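Local atomic coordinates of DUF3863 domain-containing protein (Parabacteroides distasonis, PDB entry 3LM3), a protein that is of unknown function but may act on carbohydrates, as a glycoside hydrolase or a deacetylase. Residues A[23-28]-A[304-309]; A[58-63]-A[102-107]; A[65-70]-A[317-322]; A[284-289]-A[300-305]. All blocks are in the same frame, centred on the assembly; numbering follows the deposited sequence.

Contact 1 of 4, residues A[23-28]-A[304-309]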
loop_
_atom_site.group_PDB
_atom_site.type_symbol
_atom_site.label_atom_id
_atom_site.label_comp_id
_atom_site.label_asym_id
_atom_site.label_seq_id
_atom_site.Cartn_x
_atom_site.Cartn_y
_atom_site.Cartn_z
ATOM N N VAL A 23 2.981 9.437 7.572
ATOM C CA VAL A 23 3.115 7.980 7.648
ATOM C C VAL A 23 1.773 7.425 8.100
ATOM O O VAL A 23 1.251 7.846 9.145
ATOM C CB VAL A 23 4.204 7.514 8.627
ATOM C CG1 VAL A 23 4.158 5.983 8.828
ATOM C CG2 VAL A 23 5.592 7.966 8.174
ATOM N N THR A 24 1.240 6.481 7.341
ATOM C CA THR A 24 0.034 5.766 7.726
ATOM C C THR A 24 0.398 4.318 8.004
ATOM O O THR A 24 0.773 3.584 7.081
ATOM C CB THR A 24 -1.055 5.853 6.666
ATOM O OG1 THR A 24 -0.595 5.333 5.411
ATOM C CG2 THR A 24 -1.531 7.293 6.448
ATOM N N LEU A 25 0.289 3.898 9.261
ATOM C CA LEU A 25 0.518 2.529 9.681
ATOM C C LEU A 25 -0.794 1.841 9.979
ATOM O O LEU A 25 -1.706 2.428 10.573
ATOM C CB LEU A 25 1.342 2.492 10.970
ATOM C CG LEU A 25 1.494 1.135 11.663
ATOM C CD1 LEU A 25 2.280 0.153 10.800
ATOM C CD2 LEU A 25 2.164 1.306 13.051
ATOM N N CYS A 26 -0.887 0.595 9.573
ATOM C CA CYS A 26 -1.937 -0.318 10.012
ATOM C C CYS A 26 -1.311 -1.519 10.715
ATOM O O CYS A 26 -0.298 -2.067 10.248
ATOM C CB CYS A 26 -2.756 -0.806 8.836
ATOM S SG CYS A 26 -3.874 -2.202 9.190
ATOM N N ILE A 27 -1.888 -1.883 11.852
ATOM C CA ILE A 27 -1.572 -3.145 12.536
ATOM C C ILE A 27 -2.734 -4.110 12.300
ATOM O O ILE A 27 -3.907 -3.753 12.590
ATOM C CB ILE A 27 -1.298 -2.952 14.059
ATOM C CG1 ILE A 27 -0.078 -2.062 14.261
ATOM C CG2 ILE A 27 -1.093 -4.326 14.740
ATOM C CD1 ILE A 27 0.189 -1.721 15.683
HETATM N N MSE A 28 -2.440 -5.290 11.758
HETATM C CA MSE A 28 -3.436 -6.286 11.386
HETATM C C MSE A 28 -3.615 -7.322 12.492
HETATM O O MSE A 28 -2.620 -7.837 13.044
HETATM C CB MSE A 28 -3.045 -7.008 10.112
HETATM C CG MSE A 28 -4.002 -8.056 9.637
HETATM SE SE MSE A 28 -3.302 -8.927 8.055
HETATM C CE MSE A 28 -4.950 -9.780 7.491
ATOM N N LYS A 304 10.166 0.821 17.318
ATOM C CA LYS A 304 10.727 2.005 17.959
ATOM C C LYS A 304 11.767 2.674 17.053
ATOM O O LYS A 304 11.808 3.906 16.927
ATOM C CB LYS A 304 11.374 1.641 19.313
ATOM C CG LYS A 304 10.410 1.172 20.388
ATOM C CD LYS A 304 11.161 0.732 21.667
ATOM C CE LYS A 304 10.204 0.165 22.729
ATOM N NZ LYS A 304 10.939 -0.371 23.917
HETATM N N MSE A 305 12.621 1.869 16.428
HETATM C CA MSE A 305 13.677 2.386 15.595
HETATM C C MSE A 305 13.094 3.134 14.377
HETATM O O MSE A 305 13.514 4.248 14.023
HETATM C CB MSE A 305 14.547 1.218 15.139
HETATM C CG MSE A 305 15.894 1.614 14.731
HETATM SE SE MSE A 305 16.979 0.081 14.327
HETATM C CE MSE A 305 17.667 -0.246 16.125
ATOM N N TRP A 306 12.110 2.492 13.743
ATOM C CA TRP A 306 11.457 3.045 12.594
ATOM C C TRP A 306 10.836 4.403 12.916
ATOM O O TRP A 306 11.087 5.411 12.227
ATOM C CB TRP A 306 10.390 2.064 12.082
ATOM C CG TRP A 306 9.549 2.646 10.950
ATOM C CD1 TRP A 306 9.974 3.407 9.871
ATOM C CD2 TRP A 306 8.141 2.489 10.795
ATOM N NE1 TRP A 306 8.912 3.724 9.081
ATOM C CE2 TRP A 306 7.762 3.195 9.628
ATOM C CE3 TRP A 306 7.154 1.850 11.558
ATOM C CZ2 TRP A 306 6.443 3.244 9.183
ATOM C CZ3 TRP A 306 5.846 1.913 11.112
ATOM C CH2 TRP A 306 5.499 2.626 9.958
ATOM N N VAL A 307 10.011 4.454 13.954
ATOM C CA VAL A 307 9.318 5.702 14.300
ATOM C C VAL A 307 10.308 6.755 14.757
ATOM O O VAL A 307 10.273 7.890 14.278
ATOM C CB VAL A 307 8.255 5.419 15.367
ATOM C CG1 VAL A 307 7.650 6.735 15.939
ATOM C CG2 VAL A 307 7.153 4.500 14.791
ATOM N N THR A 308 11.205 6.396 15.663
ATOM C CA THR A 308 12.173 7.347 16.183
ATOM C C THR A 308 13.084 7.886 15.088
ATOM O O THR A 308 13.376 9.075 15.045
ATOM C CB THR A 308 13.048 6.708 17.265
ATOM O OG1 THR A 308 12.232 6.380 18.402
ATOM C CG2 THR A 308 14.159 7.668 17.686
ATOM N N GLY A 309 13.520 7.015 14.184
ATOM C CA GLY A 309 14.407 7.429 13.121
ATOM C C GLY A 309 13.733 8.368 12.121
ATOM O O GLY A 309 14.314 9.324 11.619
#

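Contact 2 of 4, residues A[58-63]-A[102-107]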
loop_
_atom_site.group_PDB
_atom_site.type_symbol
_atom_site.label_atom_id
_atom_site.label_comp_id
_atom_site.label_asym_id
_atom_site.label_seq_id
_atom_site.Cartn_x
_atom_site.Cartn_y
_atom_site.Cartn_z
ATOM N N ALA A 58 2.246 -4.016 23.558
ATOM C CA ALA A 58 3.655 -3.722 23.439
ATOM C C ALA A 58 3.970 -3.080 22.092
ATOM O O ALA A 58 4.765 -2.154 22.018
ATOM C CB ALA A 58 4.473 -5.007 23.610
ATOM N N LEU A 59 3.358 -3.581 21.026
ATOM C CA LEU A 59 3.609 -3.024 19.718
ATOM C C LEU A 59 3.091 -1.585 19.624
ATOM O O LEU A 59 3.776 -0.719 19.060
ATOM C CB LEU A 59 2.996 -3.958 18.647
ATOM C CG LEU A 59 3.460 -3.732 17.224
ATOM C CD1 LEU A 59 4.967 -3.903 17.087
ATOM C CD2 LEU A 59 2.706 -4.750 16.316
ATOM N N ARG A 60 1.901 -1.312 20.185
ATOM C CA ARG A 60 1.351 0.055 20.199
ATOM C C ARG A 60 2.220 1.010 21.020
ATOM O O ARG A 60 2.406 2.141 20.642
ATOM C CB ARG A 60 -0.094 0.088 20.714
ATOM C CG ARG A 60 -0.872 1.433 20.755
ATOM C CD ARG A 60 -0.890 1.962 19.410
ATOM N NE ARG A 60 -1.608 3.213 19.134
ATOM C CZ ARG A 60 -1.157 4.443 19.334
ATOM N NH1 ARG A 60 -0.068 4.663 20.070
ATOM N NH2 ARG A 60 -1.779 5.441 18.768
ATOM N N GLU A 61 2.713 0.540 22.151
ATOM C CA GLU A 61 3.592 1.337 22.983
ATOM C C GLU A 61 4.907 1.661 22.273
ATOM O O GLU A 61 5.418 2.773 22.353
ATOM C CB GLU A 61 3.765 0.633 24.351
ATOM C CG GLU A 61 2.405 0.663 25.128
ATOM C CD GLU A 61 2.348 0.011 26.502
ATOM O OE1 GLU A 61 3.216 -0.831 26.799
ATOM O OE2 GLU A 61 1.367 0.345 27.248
ATOM N N ALA A 62 5.427 0.696 21.512
ATOM C CA ALA A 62 6.616 0.927 20.716
ATOM C C ALA A 62 6.364 2.050 19.688
ATOM O O ALA A 62 7.185 2.956 19.493
ATOM C CB ALA A 62 7.061 -0.378 20.026
ATOM N N PHE A 63 5.207 1.971 19.018
ATOM C CA PHE A 63 4.790 2.983 18.033
ATOM C C PHE A 63 4.699 4.390 18.607
ATOM O O PHE A 63 5.048 5.351 17.933
ATOM C CB PHE A 63 3.455 2.566 17.426
ATOM C CG PHE A 63 2.801 3.604 16.544
ATOM C CD1 PHE A 63 3.155 3.719 15.213
ATOM C CD2 PHE A 63 1.813 4.438 17.035
ATOM C CE1 PHE A 63 2.518 4.675 14.372
ATOM C CE2 PHE A 63 1.195 5.357 16.227
ATOM C CZ PHE A 63 1.539 5.477 14.904
ATOM N N TYR A 102 -6.290 7.647 21.593
ATOM C CA TYR A 102 -5.349 8.141 20.595
ATOM C C TYR A 102 -6.009 8.622 19.321
ATOM O O TYR A 102 -5.356 9.267 18.480
ATOM C CB TYR A 102 -4.346 7.019 20.190
ATOM C CG TYR A 102 -3.546 6.445 21.311
ATOM C CD1 TYR A 102 -2.589 7.188 21.963
ATOM C CD2 TYR A 102 -3.770 5.150 21.732
ATOM C CE1 TYR A 102 -1.862 6.626 23.004
ATOM C CE2 TYR A 102 -3.054 4.588 22.755
ATOM C CZ TYR A 102 -2.100 5.328 23.403
ATOM O OH TYR A 102 -1.387 4.810 24.474
ATOM N N GLY A 103 -7.263 8.244 19.112
ATOM C CA GLY A 103 -7.905 8.495 17.829
ATOM C C GLY A 103 -7.431 7.503 16.769
ATOM O O GLY A 103 -7.491 7.784 15.554
ATOM N N ASP A 104 -6.984 6.323 17.196
ATOM C CA ASP A 104 -6.691 5.261 16.228
ATOM C C ASP A 104 -7.988 4.939 15.477
ATOM O O ASP A 104 -9.075 5.091 16.015
ATOM C CB ASP A 104 -6.166 3.984 16.891
ATOM C CG ASP A 104 -4.756 4.117 17.454
ATOM O OD1 ASP A 104 -4.030 5.055 17.042
ATOM O OD2 ASP A 104 -4.428 3.234 18.285
ATOM N N GLU A 105 -7.837 4.455 14.252
ATOM C CA GLU A 105 -8.937 3.967 13.431
ATOM C C GLU A 105 -9.110 2.462 13.695
ATOM O O GLU A 105 -8.138 1.754 13.965
ATOM C CB GLU A 105 -8.608 4.238 11.951
ATOM C CG GLU A 105 -9.577 3.743 10.925
ATOM C CD GLU A 105 -9.283 4.270 9.548
ATOM O OE1 GLU A 105 -8.115 4.233 9.118
ATOM O OE2 GLU A 105 -10.225 4.737 8.865
ATOM N N VAL A 106 -10.339 1.970 13.556
ATOM C CA VAL A 106 -10.654 0.561 13.685
ATOM C C VAL A 106 -11.438 0.149 12.464
ATOM O O VAL A 106 -12.512 0.710 12.175
ATOM C CB VAL A 106 -11.502 0.305 14.937
ATOM C CG1 VAL A 106 -11.747 -1.246 15.121
ATOM C CG2 VAL A 106 -10.819 0.915 16.195
ATOM N N THR A 107 -10.890 -0.786 11.699
ATOM C CA THR A 107 -11.567 -1.176 10.478
ATOM C C THR A 107 -11.321 -2.617 10.086
ATOM O O THR A 107 -10.723 -3.402 10.820
ATOM C CB THR A 107 -11.212 -0.197 9.300
ATOM O OG1 THR A 107 -12.206 -0.352 8.277
ATOM C CG2 THR A 107 -9.779 -0.452 8.751
#

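Contact 3 of 4, residues A[65-70]-A[317-322]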
loop_
_atom_site.group_PDB
_atom_site.type_symbol
_atom_site.label_atom_id
_atom_site.label_comp_id
_atom_site.label_asym_id
_atom_site.label_seq_id
_atom_site.Cartn_x
_atom_site.Cartn_y
_atom_site.Cartn_z
ATOM N N THR A 65 6.535 5.673 20.868
ATOM C CA THR A 65 7.844 6.231 21.280
ATOM C C THR A 65 8.212 7.443 20.442
ATOM O O THR A 65 8.274 7.368 19.235
ATOM C CB THR A 65 8.967 5.173 21.074
ATOM O OG1 THR A 65 8.579 3.961 21.706
ATOM C CG2 THR A 65 10.307 5.646 21.657
ATOM N N ASN A 66 8.469 8.585 21.104
ATOM C CA ASN A 66 8.791 9.825 20.417
ATOM C C ASN A 66 7.690 10.242 19.446
ATOM O O ASN A 66 7.928 10.989 18.485
ATOM C CB ASN A 66 10.141 9.696 19.689
ATOM C CG ASN A 66 11.285 9.465 20.647
ATOM O OD1 ASN A 66 11.965 8.424 20.607
ATOM N ND2 ASN A 66 11.512 10.442 21.522
ATOM N N ASN A 67 6.469 9.788 19.719
ATOM C CA ASN A 67 5.364 9.910 18.762
ATOM C C ASN A 67 4.029 10.046 19.497
ATOM O O ASN A 67 3.078 9.319 19.232
ATOM C CB ASN A 67 5.404 8.681 17.832
ATOM C CG ASN A 67 4.417 8.734 16.678
ATOM O OD1 ASN A 67 4.059 9.793 16.171
ATOM N ND2 ASN A 67 4.023 7.542 16.216
ATOM N N PRO A 68 3.949 11.015 20.425
ATOM C CA PRO A 68 2.713 11.098 21.214
ATOM C C PRO A 68 1.463 11.497 20.470
ATOM O O PRO A 68 0.363 11.116 20.902
ATOM C CB PRO A 68 3.056 12.146 22.290
ATOM C CG PRO A 68 4.113 13.009 21.620
ATOM C CD PRO A 68 4.951 12.010 20.845
ATOM N N ASN A 69 1.611 12.213 19.361
ATOM C CA ASN A 69 0.462 12.556 18.535
ATOM C C ASN A 69 0.165 11.492 17.491
ATOM O O ASN A 69 -0.748 11.658 16.678
ATOM C CB ASN A 69 0.664 13.928 17.852
ATOM C CG ASN A 69 0.621 15.078 18.842
ATOM O OD1 ASN A 69 1.516 15.925 18.883
ATOM N ND2 ASN A 69 -0.412 15.100 19.651
ATOM N N GLY A 70 0.942 10.415 17.464
ATOM C CA GLY A 70 0.737 9.393 16.428
ATOM C C GLY A 70 -0.507 8.566 16.643
ATOM O O GLY A 70 -0.899 8.222 17.778
ATOM N N THR A 317 6.884 15.106 10.578
ATOM C CA THR A 317 6.087 14.016 10.010
ATOM C C THR A 317 4.889 13.709 10.882
ATOM O O THR A 317 5.009 13.593 12.102
ATOM C CB THR A 317 6.912 12.729 9.870
ATOM O OG1 THR A 317 8.075 12.999 9.068
ATOM C CG2 THR A 317 6.124 11.573 9.240
ATOM N N HIS A 318 3.719 13.564 10.260
ATOM C CA HIS A 318 2.486 13.220 10.946
ATOM C C HIS A 318 2.208 11.738 10.776
ATOM O O HIS A 318 2.098 11.257 9.631
ATOM C CB HIS A 318 1.321 14.011 10.362
ATOM C CG HIS A 318 1.493 15.484 10.487
ATOM N ND1 HIS A 318 1.276 16.145 11.673
ATOM C CD2 HIS A 318 1.863 16.425 9.585
ATOM C CE1 HIS A 318 1.499 17.439 11.489
ATOM N NE2 HIS A 318 1.863 17.640 10.238
ATOM N N PHE A 319 2.090 11.018 11.888
ATOM C CA PHE A 319 1.691 9.631 11.908
ATOM C C PHE A 319 0.177 9.621 12.128
ATOM O O PHE A 319 -0.304 9.917 13.218
ATOM C CB PHE A 319 2.408 8.841 13.011
ATOM C CG PHE A 319 3.862 8.515 12.678
ATOM C CD1 PHE A 319 4.863 9.482 12.691
ATOM C CD2 PHE A 319 4.204 7.238 12.294
ATOM C CE1 PHE A 319 6.197 9.122 12.367
ATOM C CE2 PHE A 319 5.515 6.896 11.983
ATOM C CZ PHE A 319 6.495 7.853 12.005
ATOM N N VAL A 320 -0.538 9.303 11.052
ATOM C CA VAL A 320 -2.006 9.395 11.030
ATOM C C VAL A 320 -2.605 8.102 10.503
ATOM O O VAL A 320 -1.908 7.237 9.973
ATOM C CB VAL A 320 -2.483 10.611 10.189
ATOM C CG1 VAL A 320 -1.835 11.907 10.724
ATOM C CG2 VAL A 320 -2.169 10.438 8.722
ATOM N N THR A 321 -3.915 7.967 10.672
ATOM C CA THR A 321 -4.597 6.774 10.206
ATOM C C THR A 321 -4.696 6.750 8.672
ATOM O O THR A 321 -4.625 7.802 8.025
ATOM C CB THR A 321 -5.991 6.612 10.820
ATOM O OG1 THR A 321 -6.894 7.518 10.170
ATOM C CG2 THR A 321 -5.988 6.856 12.325
ATOM N N PHE A 322 -4.845 5.557 8.089
ATOM C CA PHE A 322 -5.096 5.455 6.641
ATOM C C PHE A 322 -6.273 6.308 6.242
ATOM O O PHE A 322 -6.216 7.040 5.265
ATOM C CB PHE A 322 -5.290 3.980 6.219
ATOM C CG PHE A 322 -4.005 3.262 5.839
ATOM C CD1 PHE A 322 -3.182 2.731 6.807
ATOM C CD2 PHE A 322 -3.634 3.128 4.507
ATOM C CE1 PHE A 322 -2.010 2.062 6.469
ATOM C CE2 PHE A 322 -2.459 2.458 4.156
ATOM C CZ PHE A 322 -1.643 1.933 5.141
HETATM O O HOH W 1 1.364 12.558 14.341
#

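Contact 4 of 4, residues A[284-289]-A[300-305]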
loop_
_atom_site.group_PDB
_atom_site.type_symbol
_atom_site.label_atom_id
_atom_site.label_comp_id
_atom_site.label_asym_id
_atom_site.label_seq_id
_atom_site.Cartn_x
_atom_site.Cartn_y
_atom_site.Cartn_z
ATOM N N ASN A 284 2.522 1.741 5.596
ATOM C CA ASN A 284 3.115 0.500 6.101
ATOM C C ASN A 284 2.063 -0.303 6.837
ATOM O O ASN A 284 1.099 0.239 7.370
ATOM C CB ASN A 284 4.298 0.811 7.010
ATOM C CG ASN A 284 5.398 -0.248 6.978
ATOM O OD1 ASN A 284 5.259 -1.320 6.389
ATOM N ND2 ASN A 284 6.538 0.092 7.622
ATOM N N ILE A 285 2.240 -1.619 6.807
ATOM C CA ILE A 285 1.344 -2.584 7.465
ATOM C C ILE A 285 2.226 -3.556 8.231
ATOM O O ILE A 285 3.116 -4.176 7.642
ATOM C CB ILE A 285 0.434 -3.322 6.489
ATOM C CG1 ILE A 285 -0.490 -2.331 5.767
ATOM C CG2 ILE A 285 -0.388 -4.411 7.238
ATOM C CD1 ILE A 285 -1.262 -2.918 4.568
ATOM N N TRP A 286 2.023 -3.651 9.529
ATOM C CA TRP A 286 2.712 -4.593 10.416
ATOM C C TRP A 286 1.685 -5.537 11.004
ATOM O O TRP A 286 0.736 -5.114 11.680
ATOM C CB TRP A 286 3.404 -3.883 11.574
ATOM C CG TRP A 286 4.601 -3.043 11.232
ATOM C CD1 TRP A 286 4.725 -2.162 10.177
ATOM C CD2 TRP A 286 5.862 -3.008 11.910
ATOM N NE1 TRP A 286 5.966 -1.585 10.199
ATOM C CE2 TRP A 286 6.688 -2.094 11.238
ATOM C CE3 TRP A 286 6.405 -3.710 12.993
ATOM C CZ2 TRP A 286 7.984 -1.819 11.650
ATOM C CZ3 TRP A 286 7.679 -3.410 13.399
ATOM C CH2 TRP A 286 8.456 -2.496 12.735
ATOM N N GLU A 287 1.856 -6.829 10.809
ATOM C CA GLU A 287 0.943 -7.784 11.396
ATOM C C GLU A 287 1.299 -8.016 12.858
ATOM O O GLU A 287 2.470 -8.219 13.192
ATOM C CB GLU A 287 1.011 -9.090 10.640
ATOM C CG GLU A 287 0.602 -9.017 9.169
ATOM C CD GLU A 287 1.649 -8.439 8.221
ATOM O OE1 GLU A 287 2.845 -8.264 8.580
ATOM O OE2 GLU A 287 1.296 -8.227 7.048
ATOM N N ALA A 288 0.287 -7.946 13.717
ATOM C CA ALA A 288 0.488 -8.136 15.161
ATOM C C ALA A 288 1.192 -9.460 15.461
ATOM O O ALA A 288 1.987 -9.541 16.400
ATOM C CB ALA A 288 -0.821 -8.067 15.883
ATOM N N GLN A 289 0.888 -10.490 14.688
ATOM C CA GLN A 289 1.467 -11.812 14.929
ATOM C C GLN A 289 2.984 -11.842 14.787
ATOM O O GLN A 289 3.623 -12.833 15.195
ATOM C CB GLN A 289 0.815 -12.877 14.049
ATOM C CG GLN A 289 0.895 -12.703 12.533
ATOM C CD GLN A 289 2.262 -12.962 11.938
ATOM O OE1 GLN A 289 2.982 -12.042 11.612
ATOM N NE2 GLN A 289 2.634 -14.244 11.799
ATOM N N CYS A 300 9.382 -5.107 18.577
ATOM C CA CYS A 300 9.185 -3.816 19.238
ATOM C C CYS A 300 10.382 -2.884 19.081
ATOM O O CYS A 300 10.190 -1.667 18.882
ATOM C CB CYS A 300 8.773 -4.010 20.685
ATOM S SG CYS A 300 7.116 -4.704 20.900
ATOM N N ASP A 301 11.610 -3.409 19.149
ATOM C CA ASP A 301 12.780 -2.575 18.873
ATOM C C ASP A 301 12.755 -2.039 17.438
ATOM O O ASP A 301 13.094 -0.894 17.198
ATOM C CB ASP A 301 14.099 -3.341 19.093
ATOM C CG ASP A 301 14.449 -3.522 20.560
ATOM O OD1 ASP A 301 13.811 -2.910 21.451
ATOM O OD2 ASP A 301 15.376 -4.327 20.805
ATOM N N ALA A 302 12.356 -2.868 16.484
ATOM C CA ALA A 302 12.257 -2.423 15.108
ATOM C C ALA A 302 11.233 -1.297 14.959
ATOM O O ALA A 302 11.474 -0.293 14.260
ATOM C CB ALA A 302 11.890 -3.616 14.188
HETATM N N MSE A 303 10.080 -1.450 15.615
HETATM C CA MSE A 303 9.040 -0.417 15.544
HETATM C C MSE A 303 9.546 0.885 16.138
HETATM O O MSE A 303 9.366 1.944 15.551
HETATM C CB MSE A 303 7.820 -0.893 16.326
HETATM C CG MSE A 303 6.698 0.126 16.447
HETATM SE SE MSE A 303 5.805 0.547 14.761
HETATM C CE MSE A 303 4.663 -1.023 14.636
ATOM N N LYS A 304 10.166 0.821 17.318
ATOM C CA LYS A 304 10.727 2.005 17.959
ATOM C C LYS A 304 11.767 2.674 17.053
ATOM O O LYS A 304 11.808 3.906 16.927
ATOM C CB LYS A 304 11.374 1.641 19.313
ATOM C CG LYS A 304 10.410 1.172 20.388
ATOM C CD LYS A 304 11.161 0.732 21.667
ATOM C CE LYS A 304 10.204 0.165 22.729
ATOM N NZ LYS A 304 10.939 -0.371 23.917
HETATM N N MSE A 305 12.621 1.869 16.428
HETATM C CA MSE A 305 13.677 2.386 15.595
HETATM C C MSE A 305 13.094 3.134 14.377
HETATM O O MSE A 305 13.514 4.248 14.023
HETATM C CB MSE A 305 14.547 1.218 15.139
HETATM C CG MSE A 305 15.894 1.614 14.731
HETATM SE SE MSE A 305 16.979 0.081 14.327
HETATM C CE MSE A 305 17.667 -0.246 16.125
#

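Contact 1 of 4, residues A[23-28]-A[304-309]
Val23 and Leu25 of strand 21-29 hold the benzo end of the Trp306 indole, which helix 296-313 extends into the core; the contact illustrates how a single large ring can join a helix to a sheet. The two strand residues meet the ring differently. Val23 comes from the direction opposite to the tryptophan, and its CG1 lies 3.6 Å from Trp306 CZ2, approaching the ring obliquely. Leu25 instead runs aslant to the indole and presents CD1 at the ring edge, close to its plane, 4.0 Å from Trp306 CZ3. CH2, between these two ring atoms, is near both methyls: Val23 CG1 at 3.8 Å and Leu25 CD1 at 4.1 Å. The ring reaches this far because Trp306 CG is anti to the backbone N (chi1 174°), with the indole carried off the helix toward the strand. Its polar NE1 donates to Glu266 of helix 255-277, and the indole also meets the Trp286 ring at a shallow interplanar angle of about 15°. Cutting the indole back to an alanine is likely to open a gap beside Val23 and Leu25 and to leave Glu266 without its N-H partner. Across the two segments the contact is purely apolar, so cohesion depends on fit and on exclusion of water, while the one polar atom of the indole is satisfied by a third element.

Contact 2 of 4, residues A[58-63]-A[102-107]
Arg60 of helix 53-64 is bound by Asp104 at its edge and by Tyr102 over a face, a compact example of one guanidinium serving two chemistries at once. The first is a side-on salt bridge. NE donates to Asp104 OD2 at 2.9 Å and NH2 to Asp104 OD1 at 2.9 Å, one nitrogen to each oxygen, both on the syn side of the carboxylate. The NH2 bond is nearly straight (176°) and lies in the guanidinium plane, whereas OD2 is tilted somewhat from that plane. A bend at chi2 of Arg60 (58°) turns the chain so that this edge meets the acid. The second is a cation-pi stack: the guanidinium lies almost flat on the Tyr102 ring, planes 18° apart, with CZ 3.7 Å from the ring centroid. On the opposite face Phe63 brings CD2 against the guanidinium near its rim. Further hydrogen bonds complete the polar network, with NH2 also donating to Gly70 O, and Asp104 accepting from Leu72 N and Trp74 NE1. Paired charges, aromatic cover and these extra donors together would be expected to stabilise an ionised arginine and aspartate in a buried setting, where either alone would be costly.

Contact 3 of 4, residues A[65-70]-A[317-322]
Asn67 stands its amide steeply over the ring of Phe319, and the side chain can be traced outward atom by atom. From CB, CG continues anti to the backbone N (chi1 -173°), directing the amide at the aromatic residue; CG itself is 4.0 Å from Phe319 CG. At the tip the two branches part. OD1 is 3.6 Å from Phe319 CD1, while ND2 sits over one face of the ring, 3.7 Å from Phe319 CG. The amide is steeply inclined to the ring, with 62° between the planes. ND2 finds its hydrogen-bond acceptor in Phe63 O, at the end of helix 53-64. A leucine in its place would probably leave Phe63 O without the amide N-H and the loop less firmly tied to the end of that helix. The backbones meet beside the amide: Gly70, closing a type I turn that starts at Asn67, makes a CA-H...O contact of 3.4 Å from its CA to Phe319 O. Water 1 accepts from Phe319 N at 3.0 Å and gives a weak bond to Asn69 O. The loop links helix 53-64 to strand 73-76 and rests against strand 318-320, with Val307 of helix 296-313 touching Asn67 and Val23 of strand 21-29 touching Phe319.

Contact 4 of 4, residues A[284-289]-A[300-305]
Trp286 and Met303 pack closely where strand 280-287 faces helix 296-313, and within the two segments the close contacts are confined to this pair and Ala302. Met303, a selenomethionine here, runs antiparallel alongside the indole. Bends at chi2 and chi3 (67° and 79°) fold its end over one face: CE is 3.6 Å from Trp286 CD2 in a CH-pi contact, and SE stands almost on the normal of the six-membered ring, 4.3 Å from its centroid. The far corner of the ring presses on the helix backbone itself, with Trp286 CH2 3.5 Å from Met303 N. Ala302 is small enough to let the indole edge approach, its CB lying 3.9 Å from Trp286 CH2. The other side is looser: Lys304 turns away from the strand to an exposed position, and Asp301 is partly exposed. The tight part is a Met-aromatic contact between a helix and a parallel sheet. Helix 296-313, after the short helix 290-294, connects strand 280-287 to strand 318-320, both of which pair in parallel with strand 21-29; this is consistent with the beta/alpha folds of the glycoside hydrolase and deacetylase families to which this protein is thought to be related.

How the contacts relate
All four contacts gather on one side of the chain's centre, their centres 6 to 14 Å apart, and fasten helices and loops to a single parallel sheet. Contacts 1 and 4 are nearest: they share helix 296-313, and their strands 21-29 and 280-287 are sheet neighbours. Strand 318-320 of contact 3 is also a neighbour of strand 21-29. Along the chain, contact 2 is nested within the loop closed by contact 1, contact 4 within that of contact 3, and contact 3 alternates with both 1 and 2. Helix 53-64 packs on helix 296-313, through Ala62 and Met303. Early and late parts of the DUF3863 region are therefore interlocked in one compact core.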